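Restriction endonuclease AspBHI (Azoarcus sp., PDB 4OC8) is a DNA modification-dependent restriction endonuclease, probably binding DNA through an N-terminal region of the PUA clan and cutting it with a C-terminal nuclease of the PD-(D/E)XK clan. Local coordinates at residues Thr2-Gly10 and Asp17-Thr25; Asp32-Gln43 and Leu123-Phe134. All coordinates share one frame; numbering follows the deposited sequence.

From the N terminus, the chain runs from strand 3-4 through the 3-10 segment 7-10 and strand 14-15 before strand 19-24 comes back to pair with the first in parallel, closing contact 1. After strand 30-31, contact 2 opens with 32-43 and closes with 123-134, 79 residues lying between them, including helix 100-113 and strand 55-62. The two contacts are thus in series, neither enclosing nor crossing the other, yet their centres lie about 9 Å apart. Strands 19-24 and 133-142 are neighbours in one mixed sheet, with Y20 N probably hydrogen-bonded to F134 O. The contacts illustrate how local and distant closures can converge on the same part of a fold.

Contact 1 (Thr2-Gly10 and Asp17-Thr25); sequences TFFTGETLG and DAVYAGYKT
F3 bridges V19 and F4 bridges Y20 in a short parallel pairing of strands 3-4 and 19-24. Its three backbone bonds alternate in direction: V19 N donates to T2 O at 3.2 Å, F4 N to V19 O at 2.8 Å, and A21 N to F4 O, also at 2.8 Å. All three are close to straight. Beyond A21 no further backbone hydrogen bond joins the two segments, and the first turns off into the 3-10 segment 7-10.

The side chains divide between the two faces. On one, F3 holds CG anti to its own N (chi1 178°), which sends the ring along the sheet to reach two residues of the partner strand: CD2 lies 3.6 Å from V19 CG1, and CZ meets A21 CB. On the other face F4 and Y20 both place CG anti to the carbonyl carbon (chi1 about -55° in each), and these matching torsions on neighbouring strands set the side chains alongside one another. Their ring planes are inclined at 37° and the centroids are 5.4 Å apart, F4 CD2 lying closest to Y20 CE2. L9 returns from the 3-10 segment to this face, its CD2 set against the edge of the Y20 ring, 3.8 Å from Y20 CD2, while its other methyl, CD1, lies near A21 O. Farther along, the Y23 ring lies beside T5 O.

The phenolic end of Y20 is hydrogen-bonded to I15 N and D13 O, and its ring packs on F136 and L37. L9 rests on P33 and on P36 of helix 34-37, while D17 makes a salt bridge to R164 of a second subunit. Backbone bonds of Y20 with F134 and A18 with F136 place strand 19-24 between strand 3-4, parallel to it, and the antiparallel strand 133-142.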
loop_
_atom_site.group_PDB
_atom_site.type_symbol
_atom_site.label_atom_id
_atom_site.label_comp_id
_atom_site.label_asym_id
_atom_site.label_seq_id
_atom_site.Cartn_x
_atom_site.Cartn_y
_atom_site.Cartn_z
ATOM N N THR A 2 -11.969 -19.555 -28.890
ATOM C CA THR A 2 -10.706 -19.913 -28.252
ATOM C C THR A 2 -10.836 -21.150 -27.359
ATOM O O THR A 2 -10.462 -21.127 -26.184
ATOM C CB THR A 2 -10.123 -18.733 -27.445
ATOM O OG1 THR A 2 -11.174 -18.078 -26.720
ATOM C CG2 THR A 2 -9.460 -17.729 -28.378
ATOM N N PHE A 3 -11.372 -22.226 -27.928
ATOM C CA PHE A 3 -11.456 -23.512 -27.241
ATOM C C PHE A 3 -10.972 -24.620 -28.171
ATOM O O PHE A 3 -11.555 -24.846 -29.229
ATOM C CB PHE A 3 -12.891 -23.793 -26.785
ATOM C CG PHE A 3 -13.062 -25.122 -26.102
ATOM C CD1 PHE A 3 -13.414 -26.252 -26.825
ATOM C CD2 PHE A 3 -12.871 -25.241 -24.733
ATOM C CE1 PHE A 3 -13.569 -27.475 -26.199
ATOM C CE2 PHE A 3 -13.028 -26.462 -24.100
ATOM C CZ PHE A 3 -13.376 -27.579 -24.834
ATOM N N PHE A 4 -9.911 -25.313 -27.774
ATOM C CA PHE A 4 -9.294 -26.313 -28.636
ATOM C C PHE A 4 -9.296 -27.687 -27.994
ATOM O O PHE A 4 -8.895 -27.840 -26.841
ATOM C CB PHE A 4 -7.870 -25.892 -28.984
ATOM C CG PHE A 4 -7.776 -24.496 -29.518
ATOM C CD1 PHE A 4 -8.344 -24.171 -30.739
ATOM C CD2 PHE A 4 -7.126 -23.508 -28.801
ATOM C CE1 PHE A 4 -8.264 -22.886 -31.232
ATOM C CE2 PHE A 4 -7.041 -22.220 -29.291
ATOM C CZ PHE A 4 -7.613 -21.908 -30.507
ATOM N N THR A 5 -9.733 -28.693 -28.748
ATOM C CA THR A 5 -9.951 -30.014 -28.167
ATOM C C THR A 5 -9.296 -31.179 -28.917
ATOM O O THR A 5 -8.507 -31.927 -28.337
ATOM C CB THR A 5 -11.461 -30.298 -27.960
ATOM O OG1 THR A 5 -11.656 -31.688 -27.673
ATOM C CG2 THR A 5 -12.273 -29.902 -29.197
ATOM N N GLY A 6 -9.624 -31.337 -30.195
ATOM C CA GLY A 6 -9.209 -32.513 -30.937
ATOM C C GLY A 6 -7.818 -32.414 -31.525
ATOM O O GLY A 6 -6.896 -31.914 -30.878
ATOM N N GLU A 7 -7.679 -32.899 -32.757
ATOM C CA GLU A 7 -6.408 -32.904 -33.485
ATOM C C GLU A 7 -5.799 -31.506 -33.600
ATOM O O GLU A 7 -4.601 -31.355 -33.867
ATOM C CB GLU A 7 -6.611 -33.510 -34.878
ATOM C CG GLU A 7 -7.743 -32.862 -35.674
ATOM C CD GLU A 7 -8.017 -33.562 -36.995
ATOM O OE1 GLU A 7 -7.065 -33.758 -37.782
ATOM O OE2 GLU A 7 -9.189 -33.919 -37.245
ATOM N N THR A 8 -6.639 -30.494 -33.381
ATOM C CA THR A 8 -6.236 -29.090 -33.367
ATOM C C THR A 8 -5.030 -28.826 -32.454
ATOM O O THR A 8 -4.258 -27.888 -32.677
ATOM C CB THR A 8 -7.421 -28.200 -32.934
ATOM O OG1 THR A 8 -8.560 -28.497 -33.749
ATOM C CG2 THR A 8 -7.082 -26.724 -33.067
ATOM N N LEU A 9 -4.858 -29.676 -31.444
ATOM C CA LEU A 9 -3.767 -29.532 -30.485
ATOM C C LEU A 9 -2.388 -29.807 -31.091
ATOM O O LEU A 9 -1.363 -29.557 -30.453
ATOM C CB LEU A 9 -3.999 -30.440 -29.280
ATOM C CG LEU A 9 -5.308 -30.224 -28.526
ATOM C CD1 LEU A 9 -5.480 -31.293 -27.465
ATOM C CD2 LEU A 9 -5.338 -28.838 -27.904
ATOM N N GLY A 10 -2.362 -30.324 -32.316
ATOM C CA GLY A 10 -1.105 -30.523 -33.015
ATOM C C GLY A 10 -0.792 -29.386 -33.972
ATOM O O GLY A 10 0.226 -29.410 -34.671
ATOM N N ASP A 17 -4.739 -17.325 -22.100
ATOM C CA ASP A 17 -6.095 -17.557 -21.599
ATOM C C ASP A 17 -6.991 -18.361 -22.550
ATOM O O ASP A 17 -8.213 -18.362 -22.408
ATOM C CB ASP A 17 -6.766 -16.246 -21.169
ATOM C CG ASP A 17 -6.078 -15.600 -19.974
ATOM O OD1 ASP A 17 -5.192 -16.238 -19.367
ATOM O OD2 ASP A 17 -6.436 -14.456 -19.634
ATOM N N ALA A 18 -6.384 -19.056 -23.507
ATOM C CA ALA A 18 -7.129 -19.978 -24.360
ATOM C C ALA A 18 -7.246 -21.341 -23.680
ATOM O O ALA A 18 -6.361 -21.748 -22.923
ATOM C CB ALA A 18 -6.470 -20.112 -25.719
ATOM N N VAL A 19 -8.340 -22.044 -23.946
ATOM C CA VAL A 19 -8.594 -23.306 -23.265
ATOM C C VAL A 19 -8.271 -24.510 -24.141
ATOM O O VAL A 19 -8.779 -24.649 -25.248
ATOM C CB VAL A 19 -10.042 -23.393 -22.751
ATOM C CG1 VAL A 19 -10.327 -24.781 -22.203
ATOM C CG2 VAL A 19 -10.283 -22.333 -21.685
ATOM N N TYR A 20 -7.416 -25.378 -23.622
ATOM C CA TYR A 20 -6.977 -26.563 -24.327
ATOM C C TYR A 20 -7.466 -27.798 -23.586
ATOM O O TYR A 20 -6.992 -28.109 -22.494
ATOM C CB TYR A 20 -5.455 -26.560 -24.439
ATOM C CG TYR A 20 -4.926 -25.333 -25.141
ATOM C CD1 TYR A 20 -4.676 -24.164 -24.441
ATOM C CD2 TYR A 20 -4.695 -25.339 -26.508
ATOM C CE1 TYR A 20 -4.201 -23.037 -25.082
ATOM C CE2 TYR A 20 -4.219 -24.220 -27.156
ATOM C CZ TYR A 20 -3.974 -23.070 -26.440
ATOM O OH TYR A 20 -3.497 -21.950 -27.080
ATOM N N ALA A 21 -8.424 -28.492 -24.189
ATOM C CA ALA A 21 -9.104 -29.605 -23.542
ATOM C C ALA A 21 -8.626 -30.952 -24.063
ATOM O O ALA A 21 -8.197 -31.071 -25.211
ATOM C CB ALA A 21 -10.605 -29.476 -23.733
ATOM N N GLY A 22 -8.709 -31.967 -23.209
ATOM C CA GLY A 22 -8.386 -33.324 -23.604
ATOM C C GLY A 22 -9.547 -33.977 -24.328
ATOM O O GLY A 22 -10.633 -33.406 -24.419
ATOM N N TYR A 23 -9.315 -35.177 -24.845
ATOM C CA TYR A 23 -10.336 -35.916 -25.578
ATOM C C TYR A 23 -10.266 -37.393 -25.206
ATOM O O TYR A 23 -9.220 -37.876 -24.769
ATOM C CB TYR A 23 -10.131 -35.747 -27.085
ATOM C CG TYR A 23 -8.742 -36.133 -27.548
ATOM C CD1 TYR A 23 -8.459 -37.430 -27.962
ATOM C CD2 TYR A 23 -7.711 -35.203 -27.563
ATOM C CE1 TYR A 23 -7.187 -37.786 -28.379
ATOM C CE2 TYR A 23 -6.437 -35.551 -27.978
ATOM C CZ TYR A 23 -6.180 -36.841 -28.385
ATOM O OH TYR A 23 -4.913 -37.182 -28.794
ATOM N N LYS A 24 -11.373 -38.107 -25.385
ATOM C CA LYS A 24 -11.409 -39.536 -25.083
ATOM C C LYS A 24 -10.811 -40.361 -26.219
ATOM O O LYS A 24 -11.185 -40.198 -27.379
ATOM C CB LYS A 24 -12.839 -39.993 -24.777
ATOM C CG LYS A 24 -13.367 -39.510 -23.429
ATOM C CD LYS A 24 -14.817 -39.913 -23.213
ATOM C CE LYS A 24 -14.993 -41.421 -23.292
ATOM N NZ LYS A 24 -16.406 -41.825 -23.057
ATOM N N THR A 25 -9.874 -41.242 -25.873
ATOM C CA THR A 25 -9.191 -42.076 -26.862
ATOM C C THR A 25 -9.710 -43.522 -26.889
ATOM O O THR A 25 -10.405 -43.919 -27.828
ATOM C CB THR A 25 -7.648 -42.044 -26.673
ATOM O OG1 THR A 25 -7.059 -43.197 -27.287
ATOM C CG2 THR A 25 -7.273 -42.011 -25.193
#

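Contact 2 (Asp32-Gln43 and Leu123-Phe134); sequences DPLVPLVGVSRQ and LVFTTEATGRTF. With PO4 (phosphate ion), chain F.
L34 presses CD2 onto the middle of the F125 ring, a CH-pi contact with the methyl 3.7 Å from the ring centroid and 14° off its normal. This is the tight, buried part, where helix 34-37 lies against strands 122-127 and 133-142. L37 CD2 approaches F125 CE2 at 4.0 Å, and V38 CG2 touches both F125 CZ and L123 CD1, meeting the latter tip to tip. F134 takes two different approaches: L34 CG sits over one face, near the rim, whereas P33 CG comes to the edge, 3.6 Å from F134 CD1. A leucine in place of F125 would probably leave the L34 methyl without a ring face beneath it and open a gap beside L37 and V38.

At the border a polar grip takes over. With D32 CG anti to its own N (chi1 -175°), the buried carboxylate swings toward the partly exposed R132, and OD1 forms an implausibly short salt bridge with R132 NE at the guanidinium edge. OD2 takes a weak capping bond from L34 N at 3.1 Å and forms a salt bridge with R47. The loose side is that of the exposed R42 and Q43, and of S41, whose OG donates at 3.1 Å to O2 of a phosphate, probably from the crystallisation liquor, that R98 and Y48 N also bind.

The chemistry implies a division of labour: hydrocarbon and aromatic groups hold the short helix on the sheet, while one carboxylate ties the turn leading into that helix to two arginines, whose positive charge would tend to keep D32 ionised.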
loop_
_atom_site.group_PDB
_atom_site.type_symbol
_atom_site.label_atom_id
_atom_site.label_comp_id
_atom_site.label_asym_id
_atom_site.label_seq_id
_atom_site.Cartn_x
_atom_site.Cartn_y
_atom_site.Cartn_z
ATOM N N ASP A 32 -4.276 -36.336 -22.348
ATOM C CA ASP A 32 -3.819 -35.056 -21.825
ATOM C C ASP A 32 -3.424 -34.152 -22.993
ATOM O O ASP A 32 -2.611 -34.540 -23.833
ATOM C CB ASP A 32 -2.637 -35.271 -20.878
ATOM C CG ASP A 32 -2.181 -33.992 -20.203
ATOM O OD1 ASP A 32 -2.706 -33.665 -19.118
ATOM O OD2 ASP A 32 -1.286 -33.317 -20.752
ATOM N N PRO A 33 -4.007 -32.943 -23.055
ATOM C CA PRO A 33 -3.816 -32.027 -24.188
ATOM C C PRO A 33 -2.406 -31.436 -24.257
ATOM O O PRO A 33 -1.963 -31.026 -25.332
ATOM C CB PRO A 33 -4.842 -30.927 -23.915
ATOM C CG PRO A 33 -4.998 -30.930 -22.444
ATOM C CD PRO A 33 -4.873 -32.362 -22.018
ATOM N N LEU A 34 -1.710 -31.403 -23.125
ATOM C CA LEU A 34 -0.352 -30.876 -23.089
ATOM C C LEU A 34 0.646 -31.773 -23.819
ATOM O O LEU A 34 1.759 -31.348 -24.115
ATOM C CB LEU A 34 0.111 -30.634 -21.647
ATOM C CG LEU A 34 -0.686 -29.599 -20.850
ATOM C CD1 LEU A 34 0.015 -29.252 -19.544
ATOM C CD2 LEU A 34 -0.921 -28.350 -21.680
ATOM N N VAL A 35 0.260 -33.010 -24.107
ATOM C CA VAL A 35 1.146 -33.899 -24.860
ATOM C C VAL A 35 1.246 -33.502 -26.340
ATOM O O VAL A 35 2.350 -33.289 -26.841
ATOM C CB VAL A 35 0.778 -35.393 -24.704
ATOM C CG1 VAL A 35 1.945 -36.270 -25.127
ATOM C CG2 VAL A 35 0.380 -35.677 -23.273
ATOM N N PRO A 36 0.104 -33.395 -27.044
ATOM C CA PRO A 36 0.236 -32.870 -28.405
ATOM C C PRO A 36 0.501 -31.363 -28.438
ATOM O O PRO A 36 1.149 -30.892 -29.375
ATOM C CB PRO A 36 -1.127 -33.179 -29.029
ATOM C CG PRO A 36 -2.057 -33.198 -27.895
ATOM C CD PRO A 36 -1.284 -33.803 -26.760
ATOM N N LEU A 37 0.022 -30.616 -27.446
ATOM C CA LEU A 37 0.222 -29.166 -27.466
ATOM C C LEU A 37 1.669 -28.756 -27.183
ATOM O O LEU A 37 2.167 -27.802 -27.768
ATOM C CB LEU A 37 -0.732 -28.462 -26.493
ATOM C CG LEU A 37 -0.740 -26.931 -26.491
ATOM C CD1 LEU A 37 -1.249 -26.395 -27.821
ATOM C CD2 LEU A 37 -1.566 -26.389 -25.328
ATOM N N VAL A 38 2.341 -29.478 -26.292
ATOM C CA VAL A 38 3.654 -29.051 -25.814
ATOM C C VAL A 38 4.752 -30.077 -26.085
ATOM O O VAL A 38 5.862 -29.720 -26.482
ATOM C CB VAL A 38 3.621 -28.724 -24.294
ATOM C CG1 VAL A 38 5.016 -28.457 -23.759
ATOM C CG2 VAL A 38 2.721 -27.530 -24.022
ATOM N N GLY A 39 4.450 -31.347 -25.836
ATOM C CA GLY A 39 5.415 -32.409 -26.032
ATOM C C GLY A 39 5.960 -32.955 -24.727
ATOM O O GLY A 39 6.871 -33.782 -24.721
ATOM N N VAL A 40 5.407 -32.486 -23.614
ATOM C CA VAL A 40 5.776 -33.010 -22.306
ATOM C C VAL A 40 5.027 -34.314 -22.045
ATOM O O VAL A 40 4.208 -34.737 -22.859
ATOM C CB VAL A 40 5.468 -32.002 -21.182
ATOM C CG1 VAL A 40 6.464 -30.858 -21.209
ATOM C CG2 VAL A 40 4.044 -31.485 -21.304
ATOM N N SER A 41 5.311 -34.951 -20.915
ATOM C CA SER A 41 4.614 -36.180 -20.554
ATOM C C SER A 41 3.196 -35.890 -20.066
ATOM O O SER A 41 2.757 -34.740 -20.041
ATOM C CB SER A 41 5.400 -36.957 -19.501
ATOM O OG SER A 41 6.650 -37.375 -20.018
ATOM N N ARG A 42 2.493 -36.942 -19.665
ATOM C CA ARG A 42 1.074 -36.850 -19.351
ATOM C C ARG A 42 0.795 -36.712 -17.857
ATOM O O ARG A 42 -0.359 -36.565 -17.451
ATOM C CB ARG A 42 0.362 -38.095 -19.888
ATOM C CG ARG A 42 0.825 -38.477 -21.285
ATOM C CD ARG A 42 0.207 -39.771 -21.797
ATOM N NE ARG A 42 0.408 -39.916 -23.238
ATOM C CZ ARG A 42 1.567 -40.236 -23.807
ATOM N NH1 ARG A 42 2.644 -40.446 -23.059
ATOM N NH2 ARG A 42 1.654 -40.342 -25.127
ATOM N N GLN A 43 1.848 -36.740 -17.046
ATOM C CA GLN A 43 1.689 -36.978 -15.610
ATOM C C GLN A 43 1.680 -35.764 -14.671
ATOM O O GLN A 43 0.633 -35.394 -14.133
ATOM C CB GLN A 43 2.718 -38.010 -15.126
ATOM C CG GLN A 43 2.250 -39.452 -15.263
ATOM C CD GLN A 43 0.959 -39.717 -14.503
ATOM O OE1 GLN A 43 0.729 -39.155 -13.432
ATOM N NE2 GLN A 43 0.106 -40.567 -15.061
ATOM N N LEU A 123 6.234 -22.478 -19.163
ATOM C CA LEU A 123 4.868 -22.350 -19.657
ATOM C C LEU A 123 3.858 -22.616 -18.548
ATOM O O LEU A 123 3.740 -23.741 -18.066
ATOM C CB LEU A 123 4.619 -23.318 -20.816
ATOM C CG LEU A 123 5.489 -23.180 -22.070
ATOM C CD1 LEU A 123 5.064 -24.199 -23.093
ATOM C CD2 LEU A 123 5.392 -21.782 -22.647
ATOM N N VAL A 124 3.127 -21.579 -18.158
ATOM C CA VAL A 124 2.145 -21.676 -17.083
ATOM C C VAL A 124 0.760 -22.094 -17.590
ATOM O O VAL A 124 0.233 -21.515 -18.543
ATOM C CB VAL A 124 2.017 -20.331 -16.344
ATOM C CG1 VAL A 124 1.069 -20.452 -15.164
ATOM C CG2 VAL A 124 3.386 -19.848 -15.891
ATOM N N PHE A 125 0.179 -23.106 -16.950
ATOM C CA PHE A 125 -1.193 -23.517 -17.234
ATOM C C PHE A 125 -1.981 -23.607 -15.932
ATOM O O PHE A 125 -1.415 -23.911 -14.882
ATOM C CB PHE A 125 -1.223 -24.885 -17.916
ATOM C CG PHE A 125 -0.704 -24.885 -19.322
ATOM C CD1 PHE A 125 0.642 -25.098 -19.578
ATOM C CD2 PHE A 125 -1.565 -24.697 -20.392
ATOM C CE1 PHE A 125 1.125 -25.109 -20.878
ATOM C CE2 PHE A 125 -1.090 -24.707 -21.693
ATOM C CZ PHE A 125 0.257 -24.916 -21.938
ATOM N N THR A 126 -3.284 -23.346 -15.995
ATOM C CA THR A 126 -4.152 -23.578 -14.840
ATOM C C THR A 126 -5.310 -24.491 -15.229
ATOM O O THR A 126 -5.871 -24.353 -16.305
ATOM C CB THR A 126 -4.694 -22.262 -14.232
ATOM O OG1 THR A 126 -5.443 -21.538 -15.217
ATOM C CG2 THR A 126 -3.557 -21.400 -13.722
ATOM N N THR A 127 -5.670 -25.425 -14.358
ATOM C CA THR A 127 -6.734 -26.372 -14.679
ATOM C C THR A 127 -8.114 -25.736 -14.562
ATOM O O THR A 127 -8.415 -25.075 -13.568
ATOM C CB THR A 127 -6.698 -27.602 -13.763
ATOM O OG1 THR A 127 -7.059 -27.216 -12.433
ATOM C CG2 THR A 127 -5.313 -28.220 -13.752
ATOM N N GLU A 128 -8.940 -25.936 -15.586
ATOM C CA GLU A 128 -10.345 -25.547 -15.533
ATOM C C GLU A 128 -11.129 -26.655 -14.832
ATOM O O GLU A 128 -12.245 -26.440 -14.351
ATOM C CB GLU A 128 -10.903 -25.305 -16.940
ATOM C CG GLU A 128 -10.226 -24.174 -17.708
ATOM C CD GLU A 128 -10.470 -22.815 -17.084
ATOM O OE1 GLU A 128 -11.528 -22.211 -17.369
ATOM O OE2 GLU A 128 -9.603 -22.350 -16.309
ATOM N N ALA A 129 -10.523 -27.841 -14.794
ATOM C CA ALA A 129 -11.037 -28.991 -14.049
ATOM C C ALA A 129 -12.388 -29.539 -14.529
ATOM O O ALA A 129 -13.174 -30.050 -13.732
ATOM C CB ALA A 129 -11.067 -28.694 -12.543
ATOM N N THR A 130 -12.654 -29.424 -15.826
ATOM C CA THR A 130 -13.748 -30.159 -16.453
ATOM C C THR A 130 -13.148 -31.337 -17.217
ATOM O O THR A 130 -12.707 -31.196 -18.360
ATOM C CB THR A 130 -14.591 -29.278 -17.410
ATOM O OG1 THR A 130 -14.858 -29.999 -18.622
ATOM C CG2 THR A 130 -13.860 -27.983 -17.745
ATOM N N GLY A 131 -13.139 -32.504 -16.582
ATOM C CA GLY A 131 -12.337 -33.604 -17.075
ATOM C C GLY A 131 -10.891 -33.165 -16.962
ATOM O O GLY A 131 -10.450 -32.757 -15.889
ATOM N N ARG A 132 -10.155 -33.221 -18.066
ATOM C CA ARG A 132 -8.778 -32.744 -18.074
ATOM C C ARG A 132 -8.590 -31.623 -19.100
ATOM O O ARG A 132 -8.391 -31.880 -20.287
ATOM C CB ARG A 132 -7.816 -33.898 -18.354
ATOM C CG ARG A 132 -6.376 -33.627 -17.965
ATOM C CD ARG A 132 -5.523 -34.868 -18.175
ATOM N NE ARG A 132 -4.184 -34.728 -17.606
ATOM C CZ ARG A 132 -3.869 -35.044 -16.354
ATOM N NH1 ARG A 132 -4.799 -35.512 -15.533
ATOM N NH2 ARG A 132 -2.624 -34.889 -15.918
ATOM N N THR A 133 -8.669 -30.379 -18.638
ATOM C CA THR A 133 -8.493 -29.218 -19.508
ATOM C C THR A 133 -7.590 -28.181 -18.853
ATOM O O THR A 133 -7.523 -28.087 -17.627
ATOM C CB THR A 133 -9.829 -28.531 -19.822
ATOM O OG1 THR A 133 -10.305 -27.863 -18.650
ATOM C CG2 THR A 133 -10.863 -29.535 -20.278
ATOM N N PHE A 134 -6.905 -27.392 -19.675
ATOM C CA PHE A 134 -5.975 -26.397 -19.160
ATOM C C PHE A 134 -6.105 -25.066 -19.881
ATOM O O PHE A 134 -6.162 -25.018 -21.100
ATOM C CB PHE A 134 -4.538 -26.897 -19.290
ATOM C CG PHE A 134 -4.280 -28.189 -18.578
ATOM C CD1 PHE A 134 -4.513 -29.400 -19.205
ATOM C CD2 PHE A 134 -3.797 -28.194 -17.281
ATOM C CE1 PHE A 134 -4.275 -30.592 -18.552
ATOM C CE2 PHE A 134 -3.552 -29.384 -16.625
ATOM C CZ PHE A 134 -3.793 -30.584 -17.261
HETATM P P PO4 F . 8.705 -35.725 -16.703
HETATM O O1 PO4 F . 10.014 -35.869 -15.964
HETATM O O2 PO4 F . 8.827 -36.388 -18.057
HETATM O O3 PO4 F . 7.606 -36.398 -15.912
HETATM O O4 PO4 F . 8.381 -34.259 -16.886
#